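Local coordinates for peptidoglycan glycosyltransferase (Eggerthella lenta, PDB 4MNR), which is a penicillin-binding protein, with a dimerisation-type domain followed by a penicillin-binding domain of the beta-lactamase clan, at residues F207-T212 against L239-V244; A218-F223 against L294-A299. All blocks are in the same frame, centred on the assembly; numbering follows the deposited sequence. Where two conformers were deposited one is given.

Interaction 1: F207-T212 against L239-V244; sequences FSSPGT and LSSNTV
Ser-241, the middle residue of the SxN motif formed by Ser-240 to Asn-242, meets Ser-209 of segment 207-212 through a contact between two hydroxyls. Ser-209 OG donates to Ser-241 OG at 2.7 Å, each oxygen standing anti to its own backbone N. Ser-241 is also the N-cap of helix 242-263: its OG accepts from Val-244 N at 3.2 Å, with an N-H...O angle of 162°. A third hydrogen bond, to Asn-222 OD1, adds to the grip on Ser-241 OG, in a buried residue.

Beside the cap, Thr-243 OG1 lies 2.9 Å from Pro-210 O and can donate to it, although another acceptor competes for the proton; Thr-243 CG2 also approaches that carbonyl, 3.3 Å from Pro-210 O. Val-244 supplies the apolar part. Val-244 CG2 packs on Ser-209 CB at 3.6 Å and Val-244 CG1 meets Phe-207 CB at 3.7 Å; the side chains of Phe-207 and Val-244 cross at about a right angle.

Ser-240 OG and Asn-242 OD1 both bond to Lys-188 of the SxxK motif, and Ser-240 OG also reaches Lys-400 of the KTG motif. The arrangement is that of the SxN loop of penicillin-binding proteins, lying between two helices and bonded here to a neighbouring strand through Ser-209.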
loop_
_atom_site.group_PDB
_atom_site.type_symbol
_atom_site.label_atom_id
_atom_site.label_comp_id
_atom_site.label_asym_id
_atom_site.label_seq_id
_atom_site.Cartn_x
_atom_site.Cartn_y
_atom_site.Cartn_z
ATOM N N PHE A 207 -19.359 11.164 -19.707
ATOM C CA PHE A 207 -19.595 12.141 -18.649
ATOM C C PHE A 207 -18.977 13.481 -19.022
ATOM O O PHE A 207 -17.943 13.528 -19.683
ATOM C CB PHE A 207 -18.900 11.717 -17.357
ATOM C CG PHE A 207 -19.530 10.559 -16.662
ATOM C CD1 PHE A 207 -19.231 9.265 -17.048
ATOM C CD2 PHE A 207 -20.381 10.762 -15.589
ATOM C CE1 PHE A 207 -19.798 8.190 -16.391
ATOM C CE2 PHE A 207 -20.956 9.695 -14.928
ATOM C CZ PHE A 207 -20.660 8.405 -15.323
ATOM N N SER A 208 -19.586 14.575 -18.577
ATOM C CA SER A 208 -18.956 15.876 -18.752
ATOM C C SER A 208 -17.769 15.993 -17.794
ATOM O O SER A 208 -17.854 15.566 -16.643
ATOM C CB SER A 208 -19.963 16.999 -18.497
ATOM O OG SER A 208 -19.405 18.268 -18.790
ATOM N N SER A 209 -16.664 16.567 -18.266
ATOM C CA SER A 209 -15.466 16.710 -17.439
ATOM C C SER A 209 -14.971 18.170 -17.356
ATOM O O SER A 209 -13.877 18.494 -17.830
ATOM C CB SER A 209 -14.356 15.773 -17.951
ATOM O OG SER A 209 -13.210 15.802 -17.110
ATOM N N PRO A 210 -15.762 19.053 -16.729
ATOM C CA PRO A 210 -15.344 20.457 -16.618
ATOM C C PRO A 210 -14.192 20.633 -15.632
ATOM O O PRO A 210 -13.930 19.732 -14.834
ATOM C CB PRO A 210 -16.597 21.156 -16.087
ATOM C CG PRO A 210 -17.351 20.084 -15.366
ATOM C CD PRO A 210 -17.085 18.820 -16.119
ATOM N N GLY A 211 -13.524 21.786 -15.675
ATOM C CA GLY A 211 -12.404 22.026 -14.784
ATOM C C GLY A 211 -12.894 22.130 -13.353
ATOM O O GLY A 211 -12.230 21.678 -12.415
ATOM N N THR A 212 -14.043 22.769 -13.187
ATOM C CA THR A 212 -14.685 22.847 -11.888
ATOM C C THR A 212 -16.170 22.618 -12.080
ATOM O O THR A 212 -16.719 22.839 -13.158
ATOM C CB THR A 212 -14.485 24.231 -11.218
ATOM O OG1 THR A 212 -15.158 25.232 -11.984
ATOM C CG2 THR A 212 -13.009 24.598 -11.124
ATOM N N LEU A 239 -7.200 9.981 -17.707
ATOM C CA LEU A 239 -6.831 11.365 -17.438
ATOM C C LEU A 239 -6.959 11.704 -15.956
ATOM O O LEU A 239 -6.573 12.793 -15.526
ATOM C CB LEU A 239 -7.714 12.317 -18.252
ATOM C CG LEU A 239 -7.486 12.281 -19.765
ATOM C CD1 LEU A 239 -8.499 13.165 -20.490
ATOM C CD2 LEU A 239 -6.062 12.708 -20.086
ATOM N N SER A 240 -7.517 10.770 -15.194
ATOM C CA SER A 240 -7.807 10.960 -13.770
ATOM C C SER A 240 -8.695 12.178 -13.475
ATOM O O SER A 240 -8.333 13.041 -12.680
ATOM C CB SER A 240 -6.517 11.045 -12.960
ATOM O OG SER A 240 -6.775 10.629 -11.630
ATOM N N SER A 241 -9.869 12.234 -14.096
ATOM C CA SER A 241 -10.768 13.377 -13.896
ATOM C C SER A 241 -11.576 13.294 -12.597
ATOM O O SER A 241 -12.374 12.371 -12.401
ATOM C CB SER A 241 -11.730 13.510 -15.082
ATOM O OG SER A 241 -12.752 14.451 -14.771
ATOM N N ASN A 242 -11.377 14.266 -11.714
ATOM C CA ASN A 242 -12.134 14.310 -10.466
ATOM C C ASN A 242 -13.598 14.663 -10.715
ATOM O O ASN A 242 -14.497 14.171 -10.024
ATOM C CB ASN A 242 -11.542 15.348 -9.499
ATOM C CG ASN A 242 -10.136 14.981 -9.016
ATOM O OD1 ASN A 242 -9.807 13.807 -8.846
ATOM N ND2 ASN A 242 -9.304 16.004 -8.785
ATOM N N THR A 243 -13.851 15.539 -11.682
ATOM C CA THR A 243 -15.248 15.940 -11.911
ATOM C C THR A 243 -16.093 14.808 -12.495
ATOM O O THR A 243 -17.286 14.712 -12.210
ATOM C CB THR A 243 -15.394 17.230 -12.723
ATOM O OG1 THR A 243 -14.747 17.087 -13.989
ATOM C CG2 THR A 243 -14.784 18.421 -11.952
ATOM N N VAL A 244 -15.486 13.931 -13.289
ATOM C CA VAL A 244 -16.224 12.763 -13.747
ATOM C C VAL A 244 -16.450 11.792 -12.592
ATOM O O VAL A 244 -17.555 11.305 -12.388
ATOM C CB VAL A 244 -15.475 12.032 -14.863
ATOM C CG1 VAL A 244 -16.108 10.662 -15.128
ATOM C CG2 VAL A 244 -15.468 12.882 -16.132
#

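Interaction 2: A218-F223 against L294-A299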
loop_
_atom_site.group_PDB
_atom_site.type_symbol
_atom_site.label_atom_id
_atom_site.label_comp_id
_atom_site.label_asym_id
_atom_site.label_seq_id
_atom_site.Cartn_x
_atom_site.Cartn_y
_atom_site.Cartn_z
ATOM N N ALA A 218 -20.678 22.940 -2.856
ATOM C CA ALA A 218 -19.295 23.370 -2.892
ATOM C C ALA A 218 -18.682 22.787 -4.172
ATOM O O ALA A 218 -19.376 22.153 -4.950
ATOM C CB ALA A 218 -18.544 22.901 -1.657
ATOM N N THR A 219 -17.390 22.993 -4.367
ATOM C CA THR A 219 -16.743 22.730 -5.655
ATOM C C THR A 219 -15.986 21.395 -5.717
ATOM O O THR A 219 -15.325 20.996 -4.761
ATOM C CB THR A 219 -15.766 23.882 -5.966
ATOM O OG1 THR A 219 -16.501 25.112 -6.041
ATOM C CG2 THR A 219 -15.051 23.658 -7.272
ATOM N N VAL A 220 -16.099 20.700 -6.848
ATOM C CA VAL A 220 -15.207 19.593 -7.171
ATOM C C VAL A 220 -14.430 20.070 -8.391
ATOM O O VAL A 220 -15.015 20.628 -9.321
ATOM C CB VAL A 220 -15.980 18.303 -7.524
ATOM C CG1 VAL A 220 -15.018 17.188 -7.936
ATOM C CG2 VAL A 220 -16.835 17.865 -6.355
ATOM N N SER A 221 -13.117 19.875 -8.385
ATOM C CA SER A 221 -12.291 20.388 -9.478
ATOM C C SER A 221 -11.330 19.332 -9.994
ATOM O O SER A 221 -10.789 18.541 -9.219
ATOM C CB SER A 221 -11.491 21.620 -9.035
ATOM O OG SER A 221 -12.328 22.704 -8.668
ATOM N N ASN A 222 -11.124 19.321 -11.309
ATOM C CA ASN A 222 -10.081 18.501 -11.902
ATOM C C ASN A 222 -8.741 19.047 -11.464
ATOM O O ASN A 222 -8.634 20.218 -11.071
ATOM C CB ASN A 222 -10.157 18.542 -13.429
ATOM C CG ASN A 222 -11.179 17.564 -13.993
ATOM O OD1 ASN A 222 -11.613 16.645 -13.312
ATOM N ND2 ASN A 222 -11.564 17.766 -15.244
ATOM N N PHE A 223 -7.714 18.205 -11.513
ATOM C CA PHE A 223 -6.362 18.661 -11.215
ATOM C C PHE A 223 -5.999 19.791 -12.172
ATOM O O PHE A 223 -6.253 19.699 -13.373
ATOM C CB PHE A 223 -5.364 17.506 -11.318
ATOM C CG PHE A 223 -5.651 16.377 -10.369
ATOM C CD1 PHE A 223 -5.723 16.608 -9.008
ATOM C CD2 PHE A 223 -5.836 15.087 -10.836
ATOM C CE1 PHE A 223 -5.991 15.569 -8.126
ATOM C CE2 PHE A 223 -6.098 14.046 -9.965
ATOM C CZ PHE A 223 -6.172 14.288 -8.605
ATOM N N LEU A 294 -19.542 12.963 -0.732
ATOM C CA LEU A 294 -19.678 11.725 -1.506
ATOM C C LEU A 294 -18.898 11.804 -2.816
ATOM O O LEU A 294 -18.165 10.878 -3.190
ATOM C CB LEU A 294 -21.163 11.453 -1.780
ATOM C CG LEU A 294 -21.482 10.328 -2.777
ATOM C CD1 LEU A 294 -20.888 8.990 -2.339
ATOM C CD2 LEU A 294 -22.993 10.197 -2.935
ATOM N N ALA A 295 -19.042 12.928 -3.501
ATOM C CA ALA A 295 -18.351 13.135 -4.768
ATOM C C ALA A 295 -16.837 13.078 -4.585
ATOM O O ALA A 295 -16.139 12.399 -5.336
ATOM C CB ALA A 295 -18.760 14.475 -5.369
ATOM N N TRP A 296 -16.328 13.781 -3.578
ATOM C CA TRP A 296 -14.891 13.745 -3.323
ATOM C C TRP A 296 -14.391 12.375 -2.860
ATOM O O TRP A 296 -13.292 11.958 -3.219
ATOM C CB TRP A 296 -14.503 14.828 -2.313
ATOM C CG TRP A 296 -14.209 16.158 -2.965
ATOM C CD1 TRP A 296 -14.871 17.335 -2.775
ATOM C CD2 TRP A 296 -13.167 16.432 -3.906
ATOM N NE1 TRP A 296 -14.298 18.333 -3.533
ATOM C CE2 TRP A 296 -13.255 17.799 -4.243
ATOM C CE3 TRP A 296 -12.176 15.652 -4.506
ATOM C CZ2 TRP A 296 -12.380 18.401 -5.145
ATOM C CZ3 TRP A 296 -11.308 16.253 -5.408
ATOM C CH2 TRP A 296 -11.421 17.613 -5.716
ATOM N N ALA A 297 -15.188 11.671 -2.068
ATOM C CA ALA A 297 -14.786 10.330 -1.639
ATOM C C ALA A 297 -14.620 9.416 -2.846
ATOM O O ALA A 297 -13.698 8.591 -2.898
ATOM C CB ALA A 297 -15.806 9.738 -0.663
ATOM N N ALA A 298 -15.511 9.560 -3.824
ATOM C CA ALA A 298 -15.422 8.737 -5.035
ATOM C C ALA A 298 -14.134 9.019 -5.786
ATOM O O ALA A 298 -13.613 8.151 -6.500
ATOM C CB ALA A 298 -16.631 8.967 -5.939
ATOM N N ALA A 299 -13.606 10.226 -5.614
ATOM C CA ALA A 299 -12.350 10.606 -6.250
ATOM C C ALA A 299 -11.156 10.385 -5.333
ATOM O O ALA A 299 -10.030 10.775 -5.659
ATOM C CB ALA A 299 -12.398 12.057 -6.683
#
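Trp-296 joins helix 291-298 to the beta-hairpin of strands 212-215 and 218-221, its indole bridging from the helix to Thr-219, Val-220 and Ser-221. The helix runs nearly parallel to strand 218-221: the segment axes approach to 9.4 Å with 18° between their directions. This separation is spanned chiefly by the one large side chain.

The polar element is a hydrogen bond from Trp-296 NE1 to Thr-219 O, 3.1 Å long and bent to 148° at the hydrogen. The oxygen sits at the edge of the indole, near its plane. Trp-292 NE1, one helical turn earlier, bonds to the same carbonyl, and its ring meets that of Trp-296 edge-to-face, so Thr-219 O is held by two indole N-H groups.

Val-220 adds the apolar component, meeting the indole tip to tip. Val-220 CG2 makes a CH-pi contact with the five-membered ring of Trp-296, 4.1 Å from the centroid and 23° off the ring normal. Val-220 CG1, anti to the backbone N, is set toward the six-membered ring instead, 4.0 Å from Trp-296 CZ2. Val-220 CG2 also touches Ala-295 CB at 4.0 Å, so a second residue of the helix joins the apolar contact.

Farther along the strand the indole lies close to backbone: Trp-296 CZ2 is 3.6 Å from Ser-221 N, and Trp-296 CH2 is 3.7 Å from Ser-221 O. The result is a helix packed against a beta-hairpin within the penicillin-binding domain, built on a tryptophan that combines an edge hydrogen bond with a CH-pi contact over its face.

In the fold
The segments alternate along the chain, in the order 207-212, 218-223, 239-244 and 294-299, and the centres of the two interactions lie about 9 Å apart. The hairpin connects them: Thr-212, in interaction 1, begins the strand paired with 218-221 of interaction 2. Asn-222 links the two. Asn-222 N lies 2.8 Å from Gly-211 O, a probable hydrogen bond, its OD1 receives Thr-243 N at the start of helix 242-263, and its ND2 bonds to Ser-209 OG. Asn-242 ND2 bonds to Ser-221 O, and Trp-296 touches Asn-242. Interaction 1 thus contains the SxN loop and interaction 2 lies beside it, meeting it at Asn-242, all within one penicillin-binding domain.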